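Local atomic coordinates of aminotransferase (Bacillus subtilis, PDB entry 6L1O), a protein that transfers amino groups with the help of pyridoxal phosphate and takes part in the biosynthesis of the dipeptide antibiotic bacilysin. Residues P73-A78 with V97-G102; L110-L115 with N262-H267; I297-I302 with M317-G322; D303-L308 with E379-I384. All coordinates share one frame; numbering follows the deposited sequence.

Contact 1 of 4, residues P73-A78 with V97-G102. With PLP (pyridoxal-5'-phosphate), chain E.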
loop_
_atom_site.group_PDB
_atom_site.type_symbol
_atom_site.label_atom_id
_atom_site.label_comp_id
_atom_site.label_asym_id
_atom_site.label_seq_id
_atom_site.Cartn_x
_atom_site.Cartn_y
_atom_site.Cartn_z
ATOM N N PRO B 73 -18.374 0.255 -3.687
ATOM C CA PRO B 73 -19.394 1.079 -3.019
ATOM C C PRO B 73 -20.027 0.414 -1.780
ATOM O O PRO B 73 -20.362 1.133 -0.859
ATOM C CB PRO B 73 -20.462 1.294 -4.129
ATOM C CG PRO B 73 -19.684 1.222 -5.391
ATOM C CD PRO B 73 -18.638 0.137 -5.150
ATOM N N PHE B 74 -20.133 -0.911 -1.750
ATOM C CA PHE B 74 -20.785 -1.586 -0.622
ATOM C C PHE B 74 -19.988 -1.351 0.689
ATOM O O PHE B 74 -20.548 -1.289 1.728
ATOM C CB PHE B 74 -21.026 -3.098 -0.848
ATOM C CG PHE B 74 -19.753 -3.951 -0.922
ATOM C CD1 PHE B 74 -19.060 -4.323 0.245
ATOM C CD2 PHE B 74 -19.285 -4.446 -2.144
ATOM C CE1 PHE B 74 -17.929 -5.067 0.184
ATOM C CE2 PHE B 74 -18.135 -5.207 -2.227
ATOM C CZ PHE B 74 -17.460 -5.530 -1.055
ATOM N N LEU B 75 -18.682 -1.215 0.584
ATOM C CA LEU B 75 -17.864 -0.944 1.786
ATOM C C LEU B 75 -17.989 0.503 2.237
ATOM O O LEU B 75 -18.104 0.796 3.421
ATOM C CB LEU B 75 -16.388 -1.332 1.529
ATOM C CG LEU B 75 -15.420 -0.995 2.649
ATOM C CD1 LEU B 75 -15.959 -1.528 3.970
ATOM C CD2 LEU B 75 -14.014 -1.551 2.360
ATOM N N LYS B 76 -18.004 1.427 1.284
ATOM C CA LYS B 76 -18.167 2.838 1.619
ATOM C C LYS B 76 -19.545 3.104 2.259
ATOM O O LYS B 76 -19.679 3.905 3.160
ATOM C CB LYS B 76 -17.932 3.660 0.366
ATOM C CG LYS B 76 -16.497 3.564 -0.154
ATOM C CD LYS B 76 -16.422 4.371 -1.450
ATOM C CE LYS B 76 -15.013 4.571 -1.866
ATOM N NZ LYS B 76 -15.016 5.244 -3.177
ATOM N N GLU B 77 -20.562 2.403 1.793
ATOM C CA GLU B 77 -21.873 2.417 2.413
ATOM C C GLU B 77 -21.835 1.828 3.837
ATOM O O GLU B 77 -22.451 2.365 4.744
ATOM C CB GLU B 77 -22.902 1.685 1.536
ATOM C CG GLU B 77 -23.214 2.405 0.236
ATOM C CD GLU B 77 -23.508 1.502 -0.983
ATOM O OE1 GLU B 77 -23.974 0.339 -0.832
ATOM O OE2 GLU B 77 -23.277 1.944 -2.144
ATOM N N ALA B 78 -21.095 0.748 4.044
ATOM C CA ALA B 78 -20.956 0.155 5.406
ATOM C C ALA B 78 -20.266 1.134 6.344
ATOM O O ALA B 78 -20.653 1.290 7.491
ATOM C CB ALA B 78 -20.208 -1.164 5.360
ATOM N N VAL B 97 -15.415 9.317 1.819
ATOM C CA VAL B 97 -14.723 8.112 2.304
ATOM C C VAL B 97 -13.617 7.709 1.368
ATOM O O VAL B 97 -13.811 7.635 0.169
ATOM C CB VAL B 97 -15.708 6.930 2.438
ATOM C CG1 VAL B 97 -15.000 5.695 3.016
ATOM C CG2 VAL B 97 -16.903 7.334 3.307
ATOM N N ALA B 98 -12.452 7.378 1.921
ATOM C CA ALA B 98 -11.393 6.761 1.180
ATOM C C ALA B 98 -10.838 5.581 1.971
ATOM O O ALA B 98 -10.788 5.659 3.184
ATOM C CB ALA B 98 -10.287 7.737 0.873
ATOM N N LEU B 99 -10.431 4.524 1.253
ATOM C CA LEU B 99 -9.852 3.306 1.841
ATOM C C LEU B 99 -8.353 3.285 1.777
ATOM O O LEU B 99 -7.742 3.774 0.822
ATOM C CB LEU B 99 -10.376 2.064 1.085
ATOM C CG LEU B 99 -11.852 2.051 0.740
ATOM C CD1 LEU B 99 -12.249 0.771 0.040
ATOM C CD2 LEU B 99 -12.638 2.201 2.008
ATOM N N PHE B 100 -7.750 2.643 2.766
ATOM C CA PHE B 100 -6.308 2.534 2.873
ATOM C C PHE B 100 -5.904 1.094 3.246
ATOM O O PHE B 100 -6.653 0.413 3.922
ATOM C CB PHE B 100 -5.808 3.427 4.022
ATOM C CG PHE B 100 -5.954 4.893 3.789
ATOM C CD1 PHE B 100 -5.382 5.488 2.682
ATOM C CD2 PHE B 100 -6.670 5.669 4.660
ATOM C CE1 PHE B 100 -5.499 6.858 2.480
ATOM C CE2 PHE B 100 -6.814 7.031 4.452
ATOM C CZ PHE B 100 -6.191 7.624 3.361
ATOM N N GLY B 101 -4.709 0.686 2.862
ATOM C CA GLY B 101 -4.131 -0.569 3.324
ATOM C C GLY B 101 -3.509 -0.411 4.707
ATOM O O GLY B 101 -2.283 -0.555 4.861
ATOM N N GLY B 102 -4.345 -0.052 5.682
ATOM C CA GLY B 102 -3.930 0.146 7.081
ATOM C C GLY B 102 -3.663 1.607 7.407
ATOM O O GLY B 102 -3.384 2.423 6.532
HETATM N N1 PLP E . -2.473 5.220 15.124
HETATM C C2 PLP E . -2.010 4.886 16.342
HETATM C C2A PLP E . -1.645 5.930 17.356
HETATM C C3 PLP E . -1.744 3.502 16.665
HETATM O O3 PLP E . -1.240 3.092 17.835
HETATM C C4 PLP E . -2.115 2.554 15.678
HETATM C C4A PLP E . -1.493 1.198 15.897
HETATM C C5 PLP E . -2.625 2.991 14.385
HETATM C C6 PLP E . -2.816 4.349 14.185
HETATM C C5A PLP E . -3.100 2.032 13.334
HETATM O O4P PLP E . -2.158 1.222 12.781
HETATM P P PLP E . -2.536 0.327 11.465
HETATM O O1P PLP E . -1.489 0.675 10.469
HETATM O O2P PLP E . -3.962 0.572 11.023
HETATM O O3P PLP E . -2.414 -1.091 11.951
HETATM O O HOH W 1 -12.566 6.866 -2.216
#
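Lys76 and Val97 meet without any aromatic face or edge between them; the rings nearby are turned to other partners, Phe74 meeting Tyr72 and Phe63, Phe100 resting on Val261 and Gln265 of helix 255-266. Lys76 CE passes 3.9 Å from Val97 O, and beyond it a water joins helix and strand: it accepts from Lys76 NZ at 3.1 Å and donates to Val97 O at 2.8 Å. The ammonium gets to this water because CG is anti to the lysine's own carbonyl carbon (chi1 -65°) and the chain then runs out fully extended. On the way its CG slides past Val97 CG1 at 4.1 Å, the two side chains heading in opposite directions. Beside this pair, Leu75 CD2 lies against both methyls of Leu99 at a slant, 3.7 Å from Leu99 CD1 and 4.0 Å from Leu99 CD2, and Gln277 of helix 274-285 touches both leucines. Strand 97-100 is an outermost strand of the large mixed sheet. It leads through the inverse gamma turn at Gly101 to Gly102, the N-cap of helix 103-114, whose C atom lies 3.8 Å from PLP O2P; Gly103 N bonds to the cofactor. The contact thus pairs leucine packing with a water-bridged ammonium, and the lysine is linked to the strand's carbonyl through the water instead of by a direct bond.

Contact 2 of 4, residues L110-L115 with N262-H267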
loop_
_atom_site.group_PDB
_atom_site.type_symbol
_atom_site.label_atom_id
_atom_site.label_comp_id
_atom_site.label_asym_id
_atom_site.label_seq_id
_atom_site.Cartn_x
_atom_site.Cartn_y
_atom_site.Cartn_z
ATOM N N LEU B 110 -1.925 10.715 3.403
ATOM C CA LEU B 110 -2.515 11.943 3.846
ATOM C C LEU B 110 -1.480 13.033 3.916
ATOM O O LEU B 110 -1.729 14.130 3.419
ATOM C CB LEU B 110 -3.252 11.785 5.174
ATOM C CG LEU B 110 -4.617 11.084 5.125
ATOM C CD1 LEU B 110 -5.063 10.643 6.525
ATOM C CD2 LEU B 110 -5.651 11.966 4.511
ATOM N N THR B 111 -0.302 12.733 4.432
ATOM C CA THR B 111 0.788 13.723 4.446
ATOM C C THR B 111 1.337 14.093 3.095
ATOM O O THR B 111 1.691 15.252 2.859
ATOM C CB THR B 111 1.919 13.309 5.396
ATOM O OG1 THR B 111 2.459 12.034 5.004
ATOM C CG2 THR B 111 1.400 13.221 6.809
ATOM N N GLN B 112 1.436 13.131 2.183
ATOM C CA GLN B 112 1.823 13.436 0.822
ATOM C C GLN B 112 0.810 14.334 0.120
ATOM O O GLN B 112 1.188 15.203 -0.705
ATOM C CB GLN B 112 2.064 12.153 -0.004
ATOM C CG GLN B 112 3.291 11.360 0.446
ATOM C CD GLN B 112 4.581 12.010 -0.063
ATOM O OE1 GLN B 112 4.639 12.448 -1.221
ATOM N NE2 GLN B 112 5.597 12.041 0.757
ATOM N N CYS B 113 -0.463 14.143 0.421
ATOM C CA CYS B 113 -1.546 14.968 -0.144
ATOM C C CYS B 113 -1.673 16.380 0.426
ATOM O O CYS B 113 -2.199 17.269 -0.249
ATOM C CB CYS B 113 -2.889 14.307 0.035
ATOM S SG CYS B 113 -3.106 12.884 -0.978
ATOM N N LEU B 114 -1.212 16.577 1.653
ATOM C CA LEU B 114 -1.512 17.812 2.367
ATOM C C LEU B 114 -0.309 18.654 2.767
ATOM O O LEU B 114 -0.505 19.746 3.269
ATOM C CB LEU B 114 -2.383 17.490 3.593
ATOM C CG LEU B 114 -3.719 16.774 3.302
ATOM C CD1 LEU B 114 -4.482 16.436 4.561
ATOM C CD2 LEU B 114 -4.644 17.657 2.456
ATOM N N LEU B 115 0.909 18.116 2.617
ATOM C CA LEU B 115 2.114 18.801 3.023
ATOM C C LEU B 115 3.065 18.997 1.855
ATOM O O LEU B 115 3.351 18.052 1.104
ATOM C CB LEU B 115 2.836 18.047 4.147
ATOM C CG LEU B 115 2.460 18.173 5.597
ATOM C CD1 LEU B 115 3.244 17.170 6.461
ATOM C CD2 LEU B 115 2.703 19.584 6.149
ATOM N N ASN B 262 -7.865 10.343 -3.268
ATOM C CA ASN B 262 -8.285 9.536 -4.365
ATOM C C ASN B 262 -7.443 9.759 -5.602
ATOM O O ASN B 262 -7.078 8.832 -6.282
ATOM C CB ASN B 262 -9.746 9.818 -4.699
ATOM C CG ASN B 262 -10.733 9.117 -3.779
ATOM O OD1 ASN B 262 -10.437 8.113 -3.124
ATOM N ND2 ASN B 262 -11.951 9.604 -3.807
ATOM N N GLU B 263 -7.070 11.011 -5.857
ATOM C CA GLU B 263 -6.177 11.292 -6.961
ATOM C C GLU B 263 -4.812 10.617 -6.830
ATOM O O GLU B 263 -4.346 9.963 -7.751
ATOM C CB GLU B 263 -6.087 12.808 -7.160
ATOM C CG GLU B 263 -7.420 13.342 -7.788
ATOM C CD GLU B 263 -7.596 14.863 -7.737
ATOM O OE1 GLU B 263 -6.636 15.591 -7.475
ATOM O OE2 GLU B 263 -8.717 15.357 -7.942
ATOM N N PHE B 264 -4.187 10.761 -5.674
ATOM C CA PHE B 264 -2.937 10.102 -5.360
ATOM C C PHE B 264 -3.032 8.618 -5.523
ATOM O O PHE B 264 -2.281 7.969 -6.219
ATOM C CB PHE B 264 -2.521 10.421 -3.903
ATOM C CG PHE B 264 -1.150 9.921 -3.548
ATOM C CD1 PHE B 264 -0.044 10.756 -3.551
ATOM C CD2 PHE B 264 -0.978 8.611 -3.123
ATOM C CE1 PHE B 264 1.239 10.258 -3.227
ATOM C CE2 PHE B 264 0.268 8.136 -2.794
ATOM C CZ PHE B 264 1.368 8.944 -2.840
ATOM N N GLN B 265 -4.008 8.043 -4.853
ATOM C CA GLN B 265 -4.172 6.604 -4.862
ATOM C C GLN B 265 -4.513 6.013 -6.231
ATOM O O GLN B 265 -4.153 4.857 -6.509
ATOM C CB GLN B 265 -5.186 6.246 -3.732
ATOM C CG GLN B 265 -4.420 5.707 -2.617
ATOM C CD GLN B 265 -5.121 5.341 -1.329
ATOM O OE1 GLN B 265 -4.422 5.222 -0.326
ATOM N NE2 GLN B 265 -6.460 5.243 -1.309
ATOM N N ASP B 266 -5.123 6.806 -7.133
ATOM C CA ASP B 266 -5.403 6.338 -8.462
ATOM C C ASP B 266 -4.101 6.018 -9.211
ATOM O O ASP B 266 -4.103 5.197 -10.147
ATOM C CB ASP B 266 -6.226 7.394 -9.272
ATOM C CG ASP B 266 -7.694 7.419 -8.945
ATOM O OD1 ASP B 266 -8.244 6.497 -8.275
ATOM O OD2 ASP B 266 -8.339 8.416 -9.375
ATOM N N HIS B 267 -3.018 6.690 -8.826
ATOM C CA HIS B 267 -1.699 6.466 -9.451
ATOM C C HIS B 267 -0.889 5.329 -8.866
ATOM O O HIS B 267 0.152 4.965 -9.436
ATOM C CB HIS B 267 -0.890 7.773 -9.390
ATOM C CG HIS B 267 -1.419 8.824 -10.335
ATOM N ND1 HIS B 267 -0.903 9.016 -11.599
ATOM C CD2 HIS B 267 -2.465 9.674 -10.227
ATOM C CE1 HIS B 267 -1.578 9.985 -12.201
ATOM N NE2 HIS B 267 -2.554 10.376 -11.400
#
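Phe264 of helix 255-266 meets Gln112 and Cys113 on the last turn of helix 103-114, and everything exchanged between the two segments is apolar or sulfur-aromatic. The apolar part rests on two points. Gln112 CB lies 3.8 Å from Phe264 CE1, approaching the ring obliquely, and Cys113 SG is 3.9 Å from Phe264 CB. Phe264 can span the gap because its CG stands anti to the backbone N (chi1 -173°), which sends the ring out toward the other helix. The sulfur-aromatic part is slanted as well: Cys113 SG sits 5.2 Å from the centroid of the Phe264 ring, 48° off the ring normal. Polar groups here look elsewhere. Gln112 bends at chi2 (-77°), and its NE2 makes a weak hydrogen bond to Met137 O of the same chain.

The second subunit closes over this spot. Its Met137 packs on Phe264, its Ile9 covers Cys113, and its Ser6 OG bonds to Gln112 O, while Asp266 O receives a hydrogen bond from Lys104 NZ of the second subunit. A hydrophobic joint between two helices of the large domain, backed by the partner chain, fits the dimer interface of this aminotransferase family.

Contact 3 of 4, residues I297-I302 with M317-G322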
loop_
_atom_site.group_PDB
_atom_site.type_symbol
_atom_site.label_atom_id
_atom_site.label_comp_id
_atom_site.label_asym_id
_atom_site.label_seq_id
_atom_site.Cartn_x
_atom_site.Cartn_y
_atom_site.Cartn_z
ATOM N N ILE B 297 -12.626 -7.039 28.355
ATOM C CA ILE B 297 -11.385 -7.803 28.520
ATOM C C ILE B 297 -10.216 -6.870 28.860
ATOM O O ILE B 297 -9.440 -7.141 29.811
ATOM C CB ILE B 297 -11.037 -8.655 27.316
ATOM C CG1 ILE B 297 -12.049 -9.822 27.182
ATOM C CG2 ILE B 297 -9.620 -9.209 27.384
ATOM C CD1 ILE B 297 -12.069 -10.536 25.855
ATOM N N TYR B 298 -10.054 -5.808 28.046
ATOM C CA TYR B 298 -8.947 -4.881 28.313
ATOM C C TYR B 298 -9.096 -4.214 29.665
ATOM O O TYR B 298 -8.090 -4.096 30.399
ATOM C CB TYR B 298 -8.830 -3.852 27.163
ATOM C CG TYR B 298 -8.325 -4.474 25.884
ATOM C CD1 TYR B 298 -7.328 -5.440 25.893
ATOM C CD2 TYR B 298 -8.857 -4.107 24.642
ATOM C CE1 TYR B 298 -6.853 -5.985 24.730
ATOM C CE2 TYR B 298 -8.402 -4.648 23.484
ATOM C CZ TYR B 298 -7.408 -5.582 23.504
ATOM O OH TYR B 298 -6.906 -6.109 22.332
ATOM N N LYS B 299 -10.316 -3.783 30.012
ATOM C CA LYS B 299 -10.557 -3.136 31.293
ATOM C C LYS B 299 -10.225 -4.080 32.486
ATOM O O LYS B 299 -9.643 -3.663 33.471
ATOM C CB LYS B 299 -12.004 -2.614 31.369
ATOM C CG LYS B 299 -12.420 -1.937 32.679
ATOM C CD LYS B 299 -11.494 -0.786 33.041
ATOM C CE LYS B 299 -11.957 -0.067 34.327
ATOM N NZ LYS B 299 -10.821 0.601 35.009
ATOM N N GLU B 300 -10.576 -5.348 32.357
ATOM C CA GLU B 300 -10.235 -6.313 33.382
ATOM C C GLU B 300 -8.729 -6.478 33.526
ATOM O O GLU B 300 -8.215 -6.602 34.632
ATOM C CB GLU B 300 -10.883 -7.639 33.068
ATOM C CG GLU B 300 -10.460 -8.836 33.896
ATOM C CD GLU B 300 -10.769 -8.706 35.367
ATOM O OE1 GLU B 300 -11.766 -8.016 35.724
ATOM O OE2 GLU B 300 -10.009 -9.319 36.179
ATOM N N ARG B 301 -8.010 -6.515 32.421
ATOM C CA ARG B 301 -6.559 -6.681 32.448
ATOM C C ARG B 301 -5.943 -5.464 33.107
ATOM O O ARG B 301 -5.072 -5.596 33.925
ATOM C CB ARG B 301 -5.979 -6.879 31.031
ATOM C CG ARG B 301 -6.291 -8.239 30.454
ATOM C CD ARG B 301 -5.847 -8.337 29.013
ATOM N NE ARG B 301 -6.177 -9.649 28.439
ATOM C CZ ARG B 301 -5.899 -10.008 27.198
ATOM N NH1 ARG B 301 -5.218 -9.189 26.381
ATOM N NH2 ARG B 301 -6.201 -11.207 26.801
ATOM N N ILE B 302 -6.427 -4.277 32.744
ATOM C CA ILE B 302 -5.980 -3.029 33.324
ATOM C C ILE B 302 -6.185 -3.008 34.838
ATOM O O ILE B 302 -5.249 -2.699 35.598
ATOM C CB ILE B 302 -6.700 -1.833 32.693
ATOM C CG1 ILE B 302 -6.141 -1.598 31.286
ATOM C CG2 ILE B 302 -6.546 -0.581 33.559
ATOM C CD1 ILE B 302 -7.044 -0.685 30.460
ATOM N N MET B 317 0.063 3.303 39.437
ATOM C CA MET B 317 -0.159 3.716 38.026
ATOM C C MET B 317 -1.553 4.276 37.927
ATOM O O MET B 317 -2.479 3.738 38.506
ATOM C CB MET B 317 -0.041 2.520 37.067
ATOM C CG MET B 317 1.296 1.817 37.065
ATOM S SD MET B 317 1.218 0.195 36.246
ATOM C CE MET B 317 2.909 -0.327 36.336
ATOM N N GLU B 318 -1.707 5.355 37.185
ATOM C CA GLU B 318 -3.015 5.882 36.862
ATOM C C GLU B 318 -3.672 4.921 35.888
ATOM O O GLU B 318 -3.010 4.394 35.027
ATOM C CB GLU B 318 -2.900 7.269 36.197
ATOM C CG GLU B 318 -4.085 8.173 36.469
ATOM C CD GLU B 318 -4.019 8.741 37.875
ATOM O OE1 GLU B 318 -3.021 9.431 38.186
ATOM O OE2 GLU B 318 -4.938 8.488 38.669
ATOM N N LYS B 319 -4.957 4.644 36.075
ATOM C CA LYS B 319 -5.689 3.824 35.117
ATOM C C LYS B 319 -6.010 4.689 33.883
ATOM O O LYS B 319 -6.497 5.809 34.022
ATOM C CB LYS B 319 -6.953 3.242 35.719
ATOM C CG LYS B 319 -6.683 2.162 36.789
ATOM C CD LYS B 319 -7.934 1.379 37.082
ATOM C CE LYS B 319 -7.647 0.420 38.229
ATOM N NZ LYS B 319 -8.882 -0.275 38.652
ATOM N N PRO B 320 -5.709 4.180 32.683
ATOM C CA PRO B 320 -6.017 4.953 31.474
ATOM C C PRO B 320 -7.494 5.217 31.296
ATOM O O PRO B 320 -8.319 4.370 31.650
ATOM C CB PRO B 320 -5.504 4.027 30.347
ATOM C CG PRO B 320 -5.507 2.659 30.963
ATOM C CD PRO B 320 -5.059 2.906 32.343
ATOM N N LYS B 321 -7.831 6.354 30.690
ATOM C CA LYS B 321 -9.212 6.598 30.310
ATOM C C LYS B 321 -9.626 5.860 29.036
ATOM O O LYS B 321 -10.818 5.538 28.833
ATOM C CB LYS B 321 -9.480 8.085 30.131
ATOM C CG LYS B 321 -9.575 8.861 31.438
ATOM C CD LYS B 321 -10.592 8.234 32.371
ATOM C CE LYS B 321 -10.768 9.074 33.632
ATOM N NZ LYS B 321 -9.570 8.938 34.489
ATOM N N GLY B 322 -8.667 5.542 28.214
ATOM C CA GLY B 322 -8.945 4.827 26.944
ATOM C C GLY B 322 -7.701 4.142 26.464
ATOM O O GLY B 322 -6.644 4.290 27.071
#
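Ile302 and Lys319 mark the closest backbone approach, with CA atoms 7.1 Å apart, between a regular helix and a chain without regular structure. Residues 318-320 have extended, polyproline-like backbone angles, and by Gly322 the loop has drawn off to 9.2 Å from Lys299, measured CA to CA.

The apolar half of the contact is Ile302 against the proline ring. Ile302 CD1 lies 3.7 Å from Pro320 CG, and Ile302 CG2 is 4.0 Å from Pro320 CD, so two branches of the isoleucine run alongside one side of the ring. Phe214 and Met370 touch Ile302 as well.

Two lysines make up the outer part. Lys319 stretches out from the loop, while Lys299 bends at chi2 (56°) and crosses it at about a right angle, bringing Lys299 NZ to 3.6 Å from Lys319 CD. The ammonium atoms, Lys299 NZ and Lys319 NZ, stand 4.2 Å apart because both form salt bridges with Asp303 OD1; the shared carboxylate probably offsets much of their mutual charge. After helix 289-313 ends, the loop runs back along it toward strand 325-329, and this helix-to-strand return belongs to the smaller, C-terminal part of the aminotransferase fold.

Contact 4 of 4, residues D303-L308 with E379-I384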
loop_
_atom_site.group_PDB
_atom_site.type_symbol
_atom_site.label_atom_id
_atom_site.label_comp_id
_atom_site.label_asym_id
_atom_site.label_seq_id
_atom_site.Cartn_x
_atom_site.Cartn_y
_atom_site.Cartn_z
ATOM N N ASP B 303 -7.374 -3.376 35.270
ATOM C CA ASP B 303 -7.678 -3.440 36.695
ATOM C C ASP B 303 -6.827 -4.475 37.435
ATOM O O ASP B 303 -6.236 -4.156 38.489
ATOM C CB ASP B 303 -9.150 -3.700 36.908
ATOM C CG ASP B 303 -10.017 -2.515 36.519
ATOM O OD1 ASP B 303 -9.496 -1.468 36.065
ATOM O OD2 ASP B 303 -11.247 -2.624 36.653
ATOM N N PHE B 304 -6.769 -5.684 36.901
ATOM C CA PHE B 304 -5.891 -6.745 37.424
ATOM C C PHE B 304 -4.417 -6.331 37.556
ATOM O O PHE B 304 -3.791 -6.526 38.627
ATOM C CB PHE B 304 -5.975 -7.962 36.539
ATOM C CG PHE B 304 -5.020 -9.070 36.911
ATOM C CD1 PHE B 304 -5.277 -9.890 38.021
ATOM C CD2 PHE B 304 -3.870 -9.291 36.172
ATOM C CE1 PHE B 304 -4.405 -10.931 38.343
ATOM C CE2 PHE B 304 -2.984 -10.298 36.498
ATOM C CZ PHE B 304 -3.272 -11.128 37.592
ATOM N N PHE B 305 -3.864 -5.823 36.451
ATOM C CA PHE B 305 -2.489 -5.447 36.357
ATOM C C PHE B 305 -2.111 -4.277 37.262
ATOM O O PHE B 305 -1.074 -4.302 37.933
ATOM C CB PHE B 305 -2.151 -5.035 34.901
ATOM C CG PHE B 305 -0.705 -4.674 34.680
ATOM C CD1 PHE B 305 0.284 -5.678 34.585
ATOM C CD2 PHE B 305 -0.329 -3.357 34.572
ATOM C CE1 PHE B 305 1.616 -5.344 34.385
ATOM C CE2 PHE B 305 0.999 -3.012 34.391
ATOM C CZ PHE B 305 1.963 -3.987 34.279
ATOM N N THR B 306 -2.869 -3.219 37.231
ATOM C CA THR B 306 -2.510 -2.035 38.041
ATOM C C THR B 306 -2.650 -2.361 39.570
ATOM O O THR B 306 -1.863 -1.900 40.427
ATOM C CB THR B 306 -3.314 -0.794 37.671
ATOM O OG1 THR B 306 -4.707 -1.065 37.722
ATOM C CG2 THR B 306 -2.942 -0.293 36.235
ATOM N N ALA B 307 -3.632 -3.177 39.904
ATOM C CA ALA B 307 -3.796 -3.585 41.321
ATOM C C ALA B 307 -2.634 -4.437 41.764
ATOM O O ALA B 307 -2.155 -4.318 42.892
ATOM C CB ALA B 307 -5.134 -4.297 41.511
ATOM N N LEU B 308 -2.133 -5.288 40.868
ATOM C CA LEU B 308 -1.069 -6.213 41.168
ATOM C C LEU B 308 0.291 -5.483 41.274
ATOM O O LEU B 308 1.101 -5.775 42.197
ATOM C CB LEU B 308 -0.969 -7.277 40.117
ATOM C CG LEU B 308 -0.175 -8.514 40.413
ATOM C CD1 LEU B 308 -0.819 -9.277 41.582
ATOM C CD2 LEU B 308 -0.100 -9.402 39.152
ATOM N N GLU B 379 3.284 -12.853 35.490
ATOM C CA GLU B 379 4.701 -13.223 35.438
ATOM C C GLU B 379 5.621 -11.966 35.257
ATOM O O GLU B 379 6.668 -11.868 35.874
ATOM C CB GLU B 379 4.917 -14.232 34.308
ATOM C CG GLU B 379 6.337 -14.747 34.104
ATOM C CD GLU B 379 6.924 -15.501 35.275
ATOM O OE1 GLU B 379 6.167 -15.969 36.171
ATOM O OE2 GLU B 379 8.186 -15.614 35.289
ATOM N N PHE B 380 5.145 -10.977 34.502
ATOM C CA PHE B 380 5.810 -9.661 34.407
ATOM C C PHE B 380 6.030 -9.071 35.820
ATOM O O PHE B 380 7.171 -8.743 36.214
ATOM C CB PHE B 380 4.930 -8.716 33.539
ATOM C CG PHE B 380 5.461 -7.329 33.412
ATOM C CD1 PHE B 380 6.349 -7.001 32.375
ATOM C CD2 PHE B 380 5.066 -6.333 34.296
ATOM C CE1 PHE B 380 6.830 -5.708 32.240
ATOM C CE2 PHE B 380 5.538 -5.030 34.160
ATOM C CZ PHE B 380 6.410 -4.720 33.137
ATOM N N VAL B 381 4.973 -9.059 36.617
ATOM C CA VAL B 381 5.080 -8.525 37.970
ATOM C C VAL B 381 5.983 -9.403 38.862
ATOM O O VAL B 381 6.838 -8.879 39.594
ATOM C CB VAL B 381 3.728 -8.338 38.617
ATOM C CG1 VAL B 381 3.877 -7.990 40.093
ATOM C CG2 VAL B 381 2.949 -7.257 37.893
ATOM N N THR B 382 5.814 -10.714 38.767
ATOM C CA THR B 382 6.657 -11.659 39.521
ATOM C C THR B 382 8.149 -11.467 39.277
ATOM O O THR B 382 8.964 -11.499 40.221
ATOM C CB THR B 382 6.293 -13.111 39.211
ATOM O OG1 THR B 382 4.978 -13.346 39.688
ATOM C CG2 THR B 382 7.270 -14.124 39.894
ATOM N N ARG B 383 8.512 -11.239 38.036
ATOM C CA ARG B 383 9.911 -11.066 37.669
ATOM C C ARG B 383 10.482 -9.744 38.164
ATOM O O ARG B 383 11.619 -9.696 38.639
ATOM C CB ARG B 383 10.107 -11.198 36.172
ATOM C CG ARG B 383 9.793 -12.575 35.626
ATOM C CD ARG B 383 10.007 -12.568 34.161
ATOM N NE ARG B 383 9.713 -13.836 33.537
ATOM C CZ ARG B 383 10.023 -14.136 32.297
ATOM N NH1 ARG B 383 10.637 -13.219 31.521
ATOM N NH2 ARG B 383 9.680 -15.312 31.816
ATOM N N ILE B 384 9.684 -8.690 38.079
ATOM C CA ILE B 384 10.127 -7.380 38.472
ATOM C C ILE B 384 10.268 -7.282 39.988
ATOM O O ILE B 384 11.119 -6.543 40.500
ATOM C CB ILE B 384 9.183 -6.293 37.922
ATOM C CG1 ILE B 384 9.315 -6.229 36.396
ATOM C CG2 ILE B 384 9.467 -4.923 38.537
ATOM C CD1 ILE B 384 8.493 -5.071 35.762
#
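Phe305 and Phe380 supply the aromatic part of this helix pair. Their centroids lie 5.7 Å apart with the planes inclined at 47°, so the rings meet obliquely. Phe380 CD2 comes to the edge of the Phe305 ring, 3.6 Å from Phe305 CE1. Both rings are carried across by a CG anti to the backbone N (chi1 -178° for Phe305).

The aliphatic part sits beside it: Leu308 CD2 lies 3.9 Å from Val381 CG2, and the same valine methyl is 4.2 Å from Phe305 CE1, which ties the two halves together. The axes of the two helical segments approach to 10.7 Å and run nearly parallel.

No charged pair spans the two segments. Within 379-384, Arg383 NE bonds to Glu379 OE2 at 2.9 Å, nearly straight and in the guanidinium plane, using the carboxylate's anti lone pair, while Arg383 NH1 reaches His33 O. Between these segments the contact is apolar, so side-chain fit, without a directed bond, probably governs how they sit.

In the fold
From the N terminus, contact 1 closes the short loop between helix 73-87 and strand 97-100, setting that helix against an edge of the central sheet. The chain goes straight on into helix 103-114, where contact 2 opens; it closes only after 146 intervening residues, which hold most of the sheet. The two touch through Gln265 NE2, bonded to Leu99 O. Contacts 3 and 4 both come after contact 2 has closed and lie on the far side of the chain's centre from it. They share helix 289-313 and cross each other: 297-302 returns to 317-322, while 303-308 waits for 379-384. Asp303 and Met317 join them, tying helix, loop and C-terminal helix 374-385 into one unit.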